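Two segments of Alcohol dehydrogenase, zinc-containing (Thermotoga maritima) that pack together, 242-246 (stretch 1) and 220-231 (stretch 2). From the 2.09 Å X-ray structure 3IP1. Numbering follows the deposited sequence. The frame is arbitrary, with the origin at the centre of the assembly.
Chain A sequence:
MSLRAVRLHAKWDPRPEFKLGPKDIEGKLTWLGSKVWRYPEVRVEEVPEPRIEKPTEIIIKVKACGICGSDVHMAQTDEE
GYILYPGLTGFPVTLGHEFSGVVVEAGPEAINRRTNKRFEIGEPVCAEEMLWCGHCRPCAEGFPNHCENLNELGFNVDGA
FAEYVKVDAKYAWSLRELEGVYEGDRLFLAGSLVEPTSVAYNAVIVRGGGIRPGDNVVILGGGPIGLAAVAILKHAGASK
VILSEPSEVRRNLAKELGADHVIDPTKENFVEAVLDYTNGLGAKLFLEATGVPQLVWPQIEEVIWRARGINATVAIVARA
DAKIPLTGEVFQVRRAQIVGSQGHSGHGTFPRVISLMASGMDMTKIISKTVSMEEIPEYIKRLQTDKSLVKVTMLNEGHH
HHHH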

# COMPACT_ATOMS: atom_id res chain seq x y z
N ILE A 242 -11.59 -20.75 8.25
CA ILE A 242 -11.36 -21.80 9.24
C ILE A 242 -11.20 -21.18 10.62
O ILE A 242 -10.35 -20.29 10.84
CB ILE A 242 -10.10 -22.60 8.88
CG1 ILE A 242 -10.25 -23.22 7.49
CG2 ILE A 242 -9.82 -23.69 9.94
CD1 ILE A 242 -8.93 -23.62 6.87
N LEU A 243 -12.05 -21.63 11.55
CA LEU A 243 -12.01 -21.17 12.93
C LEU A 243 -11.63 -22.29 13.91
O LEU A 243 -12.17 -23.40 13.84
CB LEU A 243 -13.32 -20.47 13.34
CG LEU A 243 -13.31 -19.95 14.79
CD1 LEU A 243 -13.66 -18.46 14.90
CD2 LEU A 243 -14.23 -20.80 15.63
N SER A 244 -10.68 -22.00 14.80
CA SER A 244 -10.27 -22.95 15.82
C SER A 244 -10.76 -22.46 17.19
O SER A 244 -10.40 -21.36 17.62
CB SER A 244 -8.75 -23.11 15.82
OG SER A 244 -8.35 -24.07 16.80
N GLU A 245 -11.59 -23.28 17.84
CA GLU A 245 -12.24 -22.93 19.12
C GLU A 245 -12.72 -24.20 19.84
O GLU A 245 -13.42 -25.01 19.23
CB GLU A 245 -13.43 -21.98 18.86
CG GLU A 245 -14.29 -21.66 20.08
CD GLU A 245 -13.48 -21.13 21.27
OE1 GLU A 245 -13.63 -21.69 22.37
OE2 GLU A 245 -12.68 -20.18 21.10
N PRO A 246 -12.32 -24.38 21.12
CA PRO A 246 -12.72 -25.56 21.90
C PRO A 246 -14.19 -25.58 22.30
O PRO A 246 -14.76 -26.66 22.44
CB PRO A 246 -11.85 -25.49 23.16
CG PRO A 246 -10.76 -24.54 22.83
CD PRO A 246 -11.29 -23.59 21.82
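Stretch 2, residues 220-231: LGGGPIGLAAVA

Stretch 2 runs beside stretch 1 as an extended segment, bends through three glycines and enters a helix at Pro224, with Gly223 at the N-cap position. The direction is fixed by the parallel bridge between Ser244 and Leu220, and the register continues with Glu245 beside Gly221 (CA to CA, 5.1 Å). Gly221 N donates to Ser244 O at 2.8 Å with an N-H...O angle of 157°, a backbone bond between the paired segments.

One residue on, a side chain takes over as acceptor. Glu245, with chi1 at 173° (t) and chi2 at 53° (p), folds its carboxylate back so that OE2 accepts from Gly222 N at 2.8 Å and 171°, nearly linear. The missing side chain of Gly222 makes room for this: an ideal CB would lie 3.0 Å from Glu245 CG, a clash, and 3.3 Å from Leu243 CD2. Gly221 has phi/psi of 109/122, where a CB would jam against the preceding carbonyl.

Leu243 points toward stretch 2. With chi1 at -179° (t) and chi2 at 127°, between wells, Leu243 CD1 lies 3.6 Å from Gly221 O and 3.6 Å from Val230 CG2, so one methyl touches both the glycine segment and the helix. Val230, chi1 168° (t), also points toward stretch 1. Ile242 points away.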

# COMPACT_ATOMS: atom_id res chain seq x y z
N LEU A 220 -8.16 -18.00 15.16
CA LEU A 220 -7.95 -18.73 16.40
C LEU A 220 -8.71 -18.01 17.51
O LEU A 220 -8.35 -16.90 17.89
CB LEU A 220 -6.45 -18.82 16.71
CG LEU A 220 -5.60 -19.60 15.68
CD1 LEU A 220 -5.01 -18.69 14.56
CD2 LEU A 220 -4.48 -20.36 16.38
N GLY A 221 -9.77 -18.65 18.01
CA GLY A 221 -10.58 -18.09 19.10
C GLY A 221 -11.93 -17.66 18.58
O GLY A 221 -12.00 -16.84 17.65
N GLY A 222 -12.99 -18.22 19.16
CA GLY A 222 -14.37 -17.94 18.74
C GLY A 222 -15.23 -17.13 19.72
O GLY A 222 -16.46 -17.32 19.79
N GLY A 223 -14.61 -16.22 20.46
CA GLY A 223 -15.36 -15.19 21.19
C GLY A 223 -15.94 -14.19 20.19
O GLY A 223 -15.75 -14.34 18.98
N PRO A 224 -16.65 -13.17 20.68
CA PRO A 224 -17.30 -12.25 19.73
C PRO A 224 -16.33 -11.61 18.71
O PRO A 224 -16.71 -11.45 17.53
CB PRO A 224 -17.92 -11.19 20.65
CG PRO A 224 -18.25 -11.98 21.91
CD PRO A 224 -17.02 -12.86 22.08
N ILE A 225 -15.11 -11.29 19.11
CA ILE A 225 -14.16 -10.76 18.13
C ILE A 225 -13.81 -11.76 17.03
O ILE A 225 -13.92 -11.43 15.84
CB ILE A 225 -12.89 -10.16 18.78
CG1 ILE A 225 -13.27 -8.89 19.55
CG2 ILE A 225 -11.83 -9.87 17.68
CD1 ILE A 225 -12.24 -8.51 20.62
N GLY A 226 -13.44 -12.97 17.41
CA GLY A 226 -13.21 -14.05 16.42
C GLY A 226 -14.44 -14.33 15.55
O GLY A 226 -14.32 -14.55 14.35
N LEU A 227 -15.62 -14.29 16.16
CA LEU A 227 -16.86 -14.51 15.42
C LEU A 227 -17.17 -13.40 14.39
O LEU A 227 -17.66 -13.68 13.31
CB LEU A 227 -18.03 -14.70 16.39
CG LEU A 227 -18.02 -16.03 17.15
CD1 LEU A 227 -19.24 -16.17 18.09
CD2 LEU A 227 -17.95 -17.22 16.18
N ALA A 228 -16.90 -12.14 14.75
CA ALA A 228 -17.05 -11.02 13.82
C ALA A 228 -16.08 -11.18 12.67
O ALA A 228 -16.47 -11.00 11.50
CB ALA A 228 -16.83 -9.70 14.54
N ALA A 229 -14.84 -11.55 12.98
CA ALA A 229 -13.84 -11.78 11.93
C ALA A 229 -14.29 -12.85 10.92
O ALA A 229 -14.04 -12.70 9.73
CB ALA A 229 -12.47 -12.10 12.52
N VAL A 230 -14.96 -13.91 11.39
CA VAL A 230 -15.45 -14.96 10.48
C VAL A 230 -16.40 -14.35 9.48
O VAL A 230 -16.23 -14.54 8.26
CB VAL A 230 -16.18 -16.11 11.23
CG1 VAL A 230 -16.94 -17.01 10.25
CG2 VAL A 230 -15.18 -16.93 12.01
N ALA A 231 -17.38 -13.62 10.00
CA ALA A 231 -18.37 -12.92 9.20
C ALA A 231 -17.72 -11.93 8.23
O ALA A 231 -18.03 -11.94 7.04
CB ALA A 231 -19.38 -12.20 10.12